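Local coordinates for pectate lyase (Bacillus subtilis, PDB 5AMV), which cleaves polygalacturonate by calcium-dependent elimination, releasing oligosaccharides with unsaturated galacturonosyl groups at their non-reducing ends, at residues A332-V338 against I357-N363; V283-H289 against G313-Y319; Y291-Y295 against V385-I390. The contacts are given in a common frame with arbitrary orientation. Numbering follows the deposited sequence.

All three contacts involve one right-handed parallel beta-helix. Interactions 2 and 3 are buried and use the same strand, 287-296, which neighbours 317-326. Interaction 2 joins successive coils edge to edge through backbone hydrogen bonds, close to the bound galacturonate; interaction 3, away from the annotated sites, lays the late helix 382-392 over a corner of that sheet without a single hydrogen bond between the segments. Interaction 1 follows interaction 2 in the chain, partly buried, about 15 Å from it centre to centre. There alanine and isoleucine side chains and one asparagine amide do the joining, a mixture between the backbone chemistry of interaction 2 and the side-chain packing of interaction 3.

Interaction 1: A332-V338 against I357-N363; sequences AAKTISV and INASAAN
This is a turn-to-helix contact at the edge of the parallel beta-helix, where the turn leading into the outermost strand (336-338) of one of its sheets meets the short, weakly bonded helix at about 359-362. Residues 333-335 form the 3-10 turn, its backbone bonds weak (Thr335 N to Ala332 O 3.3 Å, Ile336 N to Ala333 O 3.4 Å), and Thr335 OG1 (chi1 p) donates to Ala332 O at 2.8 Å. From Ile336 the chain is extended and pairs with strand 310-312. Opposite, Asn358 N-caps the helix, its OD1 accepting from Ala361 N at 2.9 Å, while Asp347 takes the NH groups of Ala359 and Ser360. The closest CA pairs are Ala333-Ala362 (5.0 Å) and Ala332-Ala359 (5.7 Å). Such spacing suits methyl groups: Ala332 CB lies 4.0 Å from Ala362 CB and 3.8 Å from Ile357 CD1, and Ile336 CG2 is 4.1 Å from Ala359 CB. Asn363, with chi1 m and chi2 near -88°, turns its amide into the gap. Its ND2 donates to Ala333 O at 3.0 Å (167°) and to Ala359 O at 2.9 Å. Water 1 lies 2.7 Å from Asn363 OD1 and 2.9 Å from Ile336 O and bridges them. One asparagine thus spends both amide protons on main-chain carbonyls, tying segment 357-363 directly to the 3-10 turn and, through water, to the strand beyond it.

Interaction 2: V283-H289 against G313-Y319; sequences VRFGQVH and GKSSKIY
Two neighbouring coils of the right-handed parallel beta-helix of polysaccharide lyase 1 run side by side here, and Phe285, Lys317 and Val283 bury the most surface. Strands 287-289 and 317-319 are parallel, their axes 4.7 Å apart at 19°; CA atoms pair Gln287 with Lys317 (4.8 Å), Val288 with Ile318 (4.8 Å) and His289 with Tyr319 (4.9 Å), the last pair a regular bridge. Val288 N donates to Lys317 O at 3.3 Å, and Tyr319 N to Val288 O at 2.9 Å.

Val283 (chi1 t) ends strand 282-283, ahead of strand 287-296. Its CG2 touches Ile318 CD1 and its CG1 Ser316 CB, both at 3.7 Å, and its O takes a weak bond from Gly313 N at 2.9 Å. A CB on Gly313 would hit that oxygen.

Phe285 has positive phi (71/-41) and centres a gamma turn closed by Gly286 N to Arg284 O, 2.7 Å. It faces the type II turn Gly313-Ser316, and Phe285 N donates to Lys314 O at 2.9 Å. The ring (chi1 m) covers that turn: Lys314 O lies over one face, Ser315 CB is 3.7 Å from CD1, and Lys314 CD is 4.0 Å from CZ. Next to it, Arg284 forms a salt bridge with Asp255, and the Arg284 side chain is about 5 Å from a bound galacturonate, so these turns border the substrate cleft.

Lys317 N donates to Gly286 O at 3.0 Å. With chi1 m, Lys317 CD passes 4.1 Å from Gln287 CG and NZ donates to water 2 at 2.9 Å, a water also 2.8 Å from Phe285 O.

Interaction 3: Y291-Y295 against V385-I390; sequences YNNYY and VKSNVI
Apolar packing carries most of this contact, between a corner of strand 287-296 and one side of helix 382-392. The helix presents Val385, Lys386, Val389 and Ile390, an i, i+1, i+4, i+5 set held in place by Val389 N to Val385 O and Ile390 N to Lys386 O, both 2.9 Å. Tyr294, the most covered residue, points its CA-to-CB bond at the helix. Its CB lies 3.7 Å from Val389 CG1 and 4.3 Å from Val385 CG1, and its CE2 is 4.0 Å from Ile390 CD1. The nearest CA pairs, Asn292 with Val385 and Tyr294 with Lys386, are both 5.8 Å apart.

A CH-pi contact adds to this. Lys386, extended with all chi angles t, lies over one face of the Tyr294 ring (chi1 t, chi2 61°), its CG 3.9 Å from the centroid, 25° off the normal. Lys386 CD is also 3.4 Å from Tyr294 OH, which hydrogen-bonds Asp326.

Valine methyls meet polar atoms at the corner. Asn292 O is 3.4 Å from Val389 CG2, Asn293 O is 3.5 Å from Val385 CG1, and Asn292 ND2 is 3.4 Å from Val385 CG2. These are van der Waals contacts; the Asn292 amide bonds Asp380 N and Asn322 O instead.

The backbone explains the corner: Asn292 takes left-handed helical angles (56/35), and Asn293 is extended; its OD1 accepts from Asn271 N while its N bonds Asn323 OD1. Asparagines stacked coil on coil at such a turn make the asparagine ladder of pectate lyase parallel beta-helices, and here the late helix packs over it.

Interaction 1: A332-V338 against I357-N363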
loop_
_atom_site.group_PDB
_atom_site.type_symbol
_atom_site.label_atom_id
_atom_site.label_comp_id
_atom_site.label_asym_id
_atom_site.label_seq_id
_atom_site.Cartn_x
_atom_site.Cartn_y
_atom_site.Cartn_z
ATOM N N ALA A 332 16.493 -12.803 -14.896
ATOM C CA ALA A 332 15.996 -13.482 -13.698
ATOM C C ALA A 332 16.442 -12.797 -12.400
ATOM O O ALA A 332 15.629 -12.638 -11.481
ATOM C CB ALA A 332 16.401 -14.965 -13.690
ATOM N N ALA A 333 17.708 -12.373 -12.321
ATOM C CA ALA A 333 18.198 -11.803 -11.058
ATOM C C ALA A 333 17.460 -10.498 -10.706
ATOM O O ALA A 333 17.225 -10.199 -9.522
ATOM C CB ALA A 333 19.755 -11.578 -11.117
ATOM N N LYS A 334 17.119 -9.714 -11.738
ATOM C CA LYS A 334 16.612 -8.351 -11.556
ATOM C C LYS A 334 15.124 -8.318 -11.241
ATOM O O LYS A 334 14.548 -7.229 -11.028
ATOM C CB LYS A 334 16.910 -7.494 -12.788
ATOM C CG LYS A 334 18.425 -7.196 -12.976
ATOM C CD LYS A 334 19.079 -6.638 -11.735
ATOM C CE LYS A 334 18.776 -5.133 -11.540
ATOM N NZ LYS A 334 18.999 -4.689 -10.105
ATOM N N THR A 335 14.516 -9.502 -11.189
ATOM C CA THR A 335 13.127 -9.595 -10.723
ATOM C C THR A 335 12.998 -9.163 -9.259
ATOM O O THR A 335 11.897 -8.770 -8.790
ATOM C CB THR A 335 12.560 -11.016 -10.847
ATOM O OG1 THR A 335 13.366 -11.923 -10.084
ATOM C CG2 THR A 335 12.472 -11.452 -12.318
ATOM N N ILE A 336 14.088 -9.267 -8.508
ATOM C CA ILE A 336 14.075 -8.866 -7.081
ATOM C C ILE A 336 15.186 -7.865 -6.788
ATOM O O ILE A 336 16.098 -7.641 -7.634
ATOM C CB ILE A 336 14.164 -10.102 -6.130
ATOM C CG1 ILE A 336 15.628 -10.619 -6.086
ATOM C CG2 ILE A 336 13.128 -11.158 -6.575
ATOM C CD1 ILE A 336 15.831 -11.850 -5.210
ATOM N N SER A 337 15.102 -7.229 -5.613
ATOM C CA SER A 337 16.194 -6.395 -5.126
ATOM C C SER A 337 16.516 -6.881 -3.709
ATOM O O SER A 337 15.625 -7.043 -2.886
ATOM C CB SER A 337 15.819 -4.915 -5.111
ATOM O OG SER A 337 16.951 -4.102 -4.752
ATOM N N VAL A 338 17.801 -7.150 -3.465
ATOM C CA VAL A 338 18.309 -7.645 -2.172
ATOM C C VAL A 338 18.951 -6.510 -1.375
ATOM O O VAL A 338 19.829 -5.778 -1.872
ATOM C CB VAL A 338 19.330 -8.799 -2.382
ATOM C CG1 VAL A 338 19.691 -9.354 -1.007
ATOM C CG2 VAL A 338 18.721 -9.921 -3.271
ATOM N N ILE A 357 11.974 -19.623 -14.045
ATOM C CA ILE A 357 13.221 -19.122 -13.483
ATOM C C ILE A 357 13.211 -19.420 -11.998
ATOM O O ILE A 357 12.176 -19.793 -11.451
ATOM C CB ILE A 357 13.449 -17.580 -13.682
ATOM C CG1 ILE A 357 12.330 -16.756 -13.046
ATOM C CG2 ILE A 357 13.551 -17.255 -15.193
ATOM C CD1 ILE A 357 12.760 -15.324 -12.696
ATOM N N ASN A 358 14.373 -19.230 -11.380
ATOM C CA ASN A 358 14.435 -19.263 -9.919
ATOM C C ASN A 358 15.114 -18.012 -9.452
ATOM O O ASN A 358 16.337 -17.838 -9.520
ATOM C CB ASN A 358 15.111 -20.492 -9.310
ATOM C CG ASN A 358 14.788 -20.617 -7.824
ATOM O OD1 ASN A 358 15.392 -19.941 -6.985
ATOM N ND2 ASN A 358 13.760 -21.417 -7.510
ATOM N N ALA A 359 14.285 -17.101 -8.960
ATOM C CA ALA A 359 14.771 -15.770 -8.583
ATOM C C ALA A 359 15.774 -15.793 -7.434
ATOM O O ALA A 359 16.761 -15.052 -7.419
ATOM C CB ALA A 359 13.552 -14.881 -8.184
ATOM N N SER A 360 15.461 -16.623 -6.447
ATOM C CA SER A 360 16.304 -16.758 -5.270
ATOM C C SER A 360 17.711 -17.253 -5.673
ATOM O O SER A 360 18.700 -16.622 -5.354
ATOM C CB SER A 360 15.667 -17.783 -4.346
ATOM O OG SER A 360 16.408 -17.869 -3.168
ATOM N N ALA A 361 17.737 -18.326 -6.459
ATOM C CA ALA A 361 18.974 -18.961 -6.873
ATOM C C ALA A 361 19.781 -17.993 -7.734
ATOM O O ALA A 361 21.008 -17.934 -7.634
ATOM C CB ALA A 361 18.661 -20.220 -7.654
ATOM N N ALA A 362 19.080 -17.228 -8.574
ATOM C CA ALA A 362 19.715 -16.251 -9.479
ATOM C C ALA A 362 20.439 -15.141 -8.724
ATOM O O ALA A 362 21.315 -14.426 -9.272
ATOM C CB ALA A 362 18.669 -15.678 -10.466
ATOM N N ASN A 363 20.074 -14.993 -7.440
ATOM C CA ASN A 363 20.655 -13.967 -6.595
ATOM C C ASN A 363 21.545 -14.548 -5.495
ATOM O O ASN A 363 22.000 -13.825 -4.628
ATOM C CB ASN A 363 19.546 -13.109 -5.965
ATOM C CG ASN A 363 19.021 -12.068 -6.933
ATOM O OD1 ASN A 363 19.569 -10.975 -7.002
ATOM N ND2 ASN A 363 17.976 -12.406 -7.689
HETATM O O HOH W 1 18.826 -8.467 -7.693
#

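Interaction 2: V283-H289 against G313-Y319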
loop_
_atom_site.group_PDB
_atom_site.type_symbol
_atom_site.label_atom_id
_atom_site.label_comp_id
_atom_site.label_asym_id
_atom_site.label_seq_id
_atom_site.Cartn_x
_atom_site.Cartn_y
_atom_site.Cartn_z
ATOM N N VAL A 283 9.910 -6.322 1.929
ATOM C CA VAL A 283 9.598 -6.902 3.232
ATOM C C VAL A 283 10.799 -6.838 4.161
ATOM O O VAL A 283 11.914 -7.091 3.741
ATOM C CB VAL A 283 9.196 -8.406 3.063
ATOM C CG1 VAL A 283 8.909 -9.105 4.424
ATOM C CG2 VAL A 283 7.936 -8.536 2.135
ATOM N N ARG A 284 10.552 -6.459 5.404
ATOM C CA ARG A 284 11.485 -6.755 6.497
ATOM C C ARG A 284 10.773 -7.720 7.442
ATOM O O ARG A 284 9.577 -7.575 7.672
ATOM C CB ARG A 284 11.884 -5.488 7.250
ATOM C CG ARG A 284 12.670 -4.469 6.456
ATOM C CD ARG A 284 12.737 -3.184 7.286
ATOM N NE ARG A 284 13.623 -2.188 6.685
ATOM C CZ ARG A 284 13.223 -1.222 5.866
ATOM N NH1 ARG A 284 11.937 -1.069 5.544
ATOM N NH2 ARG A 284 14.115 -0.364 5.385
ATOM N N PHE A 285 11.512 -8.716 7.948
ATOM C CA PHE A 285 11.044 -9.581 9.065
ATOM C C PHE A 285 9.944 -10.579 8.801
ATOM O O PHE A 285 9.998 -11.705 9.293
ATOM C CB PHE A 285 10.679 -8.754 10.319
ATOM C CG PHE A 285 11.855 -7.979 10.882
ATOM C CD1 PHE A 285 12.901 -8.654 11.530
ATOM C CD2 PHE A 285 11.946 -6.596 10.708
ATOM C CE1 PHE A 285 14.025 -7.935 12.021
ATOM C CE2 PHE A 285 13.070 -5.857 11.189
ATOM C CZ PHE A 285 14.115 -6.558 11.859
ATOM N N GLY A 286 8.923 -10.195 8.039
ATOM C CA GLY A 286 7.726 -10.985 8.018
ATOM C C GLY A 286 7.736 -12.264 7.216
ATOM O O GLY A 286 8.474 -12.423 6.229
ATOM N N GLN A 287 6.880 -13.176 7.663
ATOM C CA GLN A 287 6.559 -14.400 6.931
ATOM C C GLN A 287 5.447 -14.050 5.960
ATOM O O GLN A 287 4.261 -14.047 6.330
ATOM C CB GLN A 287 6.102 -15.475 7.927
ATOM C CG GLN A 287 7.262 -15.985 8.808
ATOM C CD GLN A 287 6.764 -16.933 9.904
ATOM O OE1 GLN A 287 5.645 -17.456 9.837
ATOM N NE2 GLN A 287 7.640 -17.215 10.893
ATOM N N VAL A 288 5.858 -13.748 4.710
ATOM C CA VAL A 288 4.922 -13.197 3.725
ATOM C C VAL A 288 4.755 -14.219 2.622
ATOM O O VAL A 288 5.722 -14.580 1.949
ATOM C CB VAL A 288 5.427 -11.855 3.197
ATOM C CG1 VAL A 288 4.433 -11.281 2.160
ATOM C CG2 VAL A 288 5.654 -10.884 4.349
ATOM N N HIS A 289 3.524 -14.711 2.465
ATOM C CA HIS A 289 3.223 -15.699 1.432
ATOM C C HIS A 289 2.761 -14.942 0.184
ATOM O O HIS A 289 1.758 -14.264 0.238
ATOM C CB HIS A 289 2.107 -16.642 1.905
ATOM C CG HIS A 289 1.879 -17.812 1.000
ATOM N ND1 HIS A 289 0.772 -18.616 1.118
ATOM C CD2 HIS A 289 2.620 -18.338 -0.013
ATOM C CE1 HIS A 289 0.831 -19.586 0.215
ATOM N NE2 HIS A 289 1.956 -19.456 -0.465
ATOM N N GLY A 313 14.327 -7.608 2.156
ATOM C CA GLY A 313 14.817 -6.719 3.230
ATOM C C GLY A 313 15.363 -7.538 4.398
ATOM O O GLY A 313 15.238 -8.768 4.399
ATOM N N LYS A 314 15.867 -6.826 5.424
ATOM C CA LYS A 314 16.418 -7.488 6.624
ATOM C C LYS A 314 15.500 -8.559 7.218
ATOM O O LYS A 314 14.333 -8.285 7.548
ATOM C CB LYS A 314 16.721 -6.459 7.681
ATOM C CG LYS A 314 17.217 -7.084 8.999
ATOM C CD LYS A 314 17.561 -5.944 9.924
ATOM C CE LYS A 314 18.154 -6.493 11.233
ATOM N NZ LYS A 314 18.343 -5.341 12.153
ATOM N N SER A 315 16.035 -9.778 7.332
ATOM C CA SER A 315 15.357 -10.909 7.968
ATOM C C SER A 315 13.995 -11.241 7.308
ATOM O O SER A 315 13.130 -11.886 7.915
ATOM C CB SER A 315 15.208 -10.616 9.471
ATOM O OG SER A 315 14.758 -11.769 10.182
ATOM N N SER A 316 13.783 -10.789 6.068
ATOM C CA SER A 316 12.539 -11.118 5.389
ATOM C C SER A 316 12.383 -12.603 5.148
ATOM O O SER A 316 13.382 -13.345 4.991
ATOM C CB SER A 316 12.376 -10.363 4.051
ATOM O OG SER A 316 13.461 -10.604 3.182
ATOM N N LYS A 317 11.141 -13.064 5.137
ATOM C CA LYS A 317 10.875 -14.459 4.911
ATOM C C LYS A 317 9.784 -14.646 3.862
ATOM O O LYS A 317 8.740 -15.218 4.132
ATOM C CB LYS A 317 10.541 -15.145 6.242
ATOM C CG LYS A 317 11.738 -15.185 7.185
ATOM C CD LYS A 317 11.351 -15.687 8.575
ATOM C CE LYS A 317 12.666 -15.918 9.434
ATOM N NZ LYS A 317 13.553 -14.746 9.517
ATOM N N ILE A 318 10.039 -14.143 2.663
ATOM C CA ILE A 318 9.051 -14.288 1.587
ATOM C C ILE A 318 9.056 -15.725 1.069
ATOM O O ILE A 318 10.137 -16.303 0.765
ATOM C CB ILE A 318 9.347 -13.313 0.414
ATOM C CG1 ILE A 318 9.248 -11.853 0.897
ATOM C CG2 ILE A 318 8.437 -13.631 -0.784
ATOM C CD1 ILE A 318 9.782 -10.834 -0.100
ATOM N N TYR A 319 7.860 -16.297 0.990
ATOM C CA TYR A 319 7.638 -17.609 0.438
ATOM C C TYR A 319 6.736 -17.453 -0.787
ATOM O O TYR A 319 5.532 -17.178 -0.675
ATOM C CB TYR A 319 7.009 -18.502 1.515
ATOM C CG TYR A 319 7.025 -19.982 1.227
ATOM C CD1 TYR A 319 6.111 -20.544 0.339
ATOM C CD2 TYR A 319 7.931 -20.810 1.865
ATOM C CE1 TYR A 319 6.094 -21.943 0.033
ATOM C CE2 TYR A 319 7.924 -22.185 1.610
ATOM C CZ TYR A 319 7.008 -22.755 0.701
ATOM O OH TYR A 319 7.006 -24.120 0.462
HETATM O O HOH W 2 12.261 -12.517 10.752
#

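Interaction 3: Y291-Y295 against V385-I390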
loop_
_atom_site.group_PDB
_atom_site.type_symbol
_atom_site.label_atom_id
_atom_site.label_comp_id
_atom_site.label_asym_id
_atom_site.label_seq_id
_atom_site.Cartn_x
_atom_site.Cartn_y
_atom_site.Cartn_z
ATOM N N TYR A 291 1.678 -15.506 -3.645
ATOM C CA TYR A 291 1.391 -16.506 -4.694
ATOM C C TYR A 291 0.386 -16.066 -5.735
ATOM O O TYR A 291 -0.561 -15.313 -5.446
ATOM C CB TYR A 291 0.986 -17.882 -4.088
ATOM C CG TYR A 291 -0.416 -17.990 -3.494
ATOM C CD1 TYR A 291 -1.500 -18.396 -4.284
ATOM C CD2 TYR A 291 -0.644 -17.735 -2.145
ATOM C CE1 TYR A 291 -2.792 -18.515 -3.775
ATOM C CE2 TYR A 291 -1.974 -17.881 -1.601
ATOM C CZ TYR A 291 -3.001 -18.275 -2.423
ATOM O OH TYR A 291 -4.280 -18.429 -1.896
ATOM N N ASN A 292 0.551 -16.586 -6.956
ATOM C CA ASN A 292 -0.407 -16.294 -8.026
ATOM C C ASN A 292 -0.612 -14.795 -8.307
ATOM O O ASN A 292 -1.729 -14.386 -8.645
ATOM C CB ASN A 292 -1.800 -16.945 -7.767
ATOM C CG ASN A 292 -1.809 -18.463 -7.870
ATOM O OD1 ASN A 292 -2.777 -19.093 -7.436
ATOM N ND2 ASN A 292 -0.749 -19.060 -8.463
ATOM N N ASN A 293 0.445 -13.990 -8.176
ATOM C CA ASN A 293 0.361 -12.574 -8.533
ATOM C C ASN A 293 0.918 -12.400 -9.932
ATOM O O ASN A 293 1.737 -13.210 -10.395
ATOM C CB ASN A 293 1.110 -11.719 -7.498
ATOM C CG ASN A 293 0.557 -11.877 -6.103
ATOM O OD1 ASN A 293 -0.541 -11.406 -5.776
ATOM N ND2 ASN A 293 1.275 -12.624 -5.266
ATOM N N TYR A 294 0.490 -11.328 -10.607
ATOM C CA TYR A 294 0.870 -11.075 -11.983
ATOM C C TYR A 294 1.495 -9.675 -12.008
ATOM O O TYR A 294 0.865 -8.722 -11.534
ATOM C CB TYR A 294 -0.324 -11.123 -12.922
ATOM C CG TYR A 294 0.097 -10.849 -14.337
ATOM C CD1 TYR A 294 1.017 -11.691 -14.991
ATOM C CD2 TYR A 294 -0.423 -9.750 -15.026
ATOM C CE1 TYR A 294 1.410 -11.458 -16.265
ATOM C CE2 TYR A 294 -0.021 -9.489 -16.359
ATOM C CZ TYR A 294 0.901 -10.349 -16.962
ATOM O OH TYR A 294 1.286 -10.083 -18.247
ATOM N N TYR A 295 2.724 -9.585 -12.505
ATOM C CA TYR A 295 3.465 -8.314 -12.544
ATOM C C TYR A 295 3.761 -8.031 -13.999
ATOM O O TYR A 295 4.251 -8.919 -14.747
ATOM C CB TYR A 295 4.812 -8.419 -11.755
ATOM C CG TYR A 295 4.678 -8.985 -10.350
ATOM C CD1 TYR A 295 4.489 -10.350 -10.160
ATOM C CD2 TYR A 295 4.713 -8.140 -9.227
ATOM C CE1 TYR A 295 4.351 -10.894 -8.870
ATOM C CE2 TYR A 295 4.550 -8.686 -7.925
ATOM C CZ TYR A 295 4.384 -10.052 -7.784
ATOM O OH TYR A 295 4.224 -10.648 -6.544
ATOM N N VAL A 385 -2.096 -17.998 -14.365
ATOM C CA VAL A 385 -2.074 -16.766 -13.543
ATOM C C VAL A 385 -2.338 -15.482 -14.294
ATOM O O VAL A 385 -3.194 -14.688 -13.838
ATOM C CB VAL A 385 -0.784 -16.695 -12.708
ATOM C CG1 VAL A 385 -0.616 -15.299 -12.015
ATOM C CG2 VAL A 385 -0.780 -17.840 -11.683
ATOM N N LYS A 386 -1.662 -15.254 -15.425
ATOM C CA LYS A 386 -1.884 -14.018 -16.172
ATOM C C LYS A 386 -3.379 -13.840 -16.455
ATOM O O LYS A 386 -3.977 -12.830 -16.073
ATOM C CB LYS A 386 -1.053 -13.970 -17.461
ATOM C CG LYS A 386 -1.420 -12.769 -18.314
ATOM C CD LYS A 386 -0.525 -12.669 -19.557
ATOM C CE LYS A 386 -1.023 -11.588 -20.490
ATOM N NZ LYS A 386 -0.280 -11.581 -21.810
ATOM N N SER A 387 -4.006 -14.833 -17.086
ATOM C CA SER A 387 -5.420 -14.724 -17.465
ATOM C C SER A 387 -6.341 -14.539 -16.252
ATOM O O SER A 387 -7.255 -13.695 -16.265
ATOM C CB SER A 387 -5.856 -15.950 -18.300
ATOM O OG SER A 387 -7.175 -15.755 -18.817
ATOM N N ASN A 388 -6.105 -15.331 -15.190
ATOM C CA ASN A 388 -6.977 -15.301 -14.029
ATOM C C ASN A 388 -6.899 -13.909 -13.391
ATOM O O ASN A 388 -7.916 -13.296 -13.103
ATOM C CB ASN A 388 -6.631 -16.394 -12.994
ATOM C CG ASN A 388 -6.945 -17.809 -13.498
ATOM O OD1 ASN A 388 -7.569 -17.966 -14.545
ATOM N ND2 ASN A 388 -6.492 -18.821 -12.769
ATOM N N VAL A 389 -5.678 -13.395 -13.252
ATOM C CA VAL A 389 -5.474 -12.123 -12.545
ATOM C C VAL A 389 -5.969 -10.932 -13.357
ATOM O O VAL A 389 -6.675 -10.072 -12.807
ATOM C CB VAL A 389 -4.008 -11.985 -12.109
ATOM C CG1 VAL A 389 -3.724 -10.530 -11.711
ATOM C CG2 VAL A 389 -3.750 -13.018 -10.958
ATOM N N ILE A 390 -5.632 -10.879 -14.653
ATOM C CA ILE A 390 -6.153 -9.801 -15.499
ATOM C C ILE A 390 -7.690 -9.785 -15.478
ATOM O O ILE A 390 -8.324 -8.740 -15.303
ATOM C CB ILE A 390 -5.612 -9.880 -16.933
ATOM C CG1 ILE A 390 -4.135 -9.509 -16.955
ATOM C CG2 ILE A 390 -6.398 -8.951 -17.870
ATOM C CD1 ILE A 390 -3.487 -9.685 -18.376
#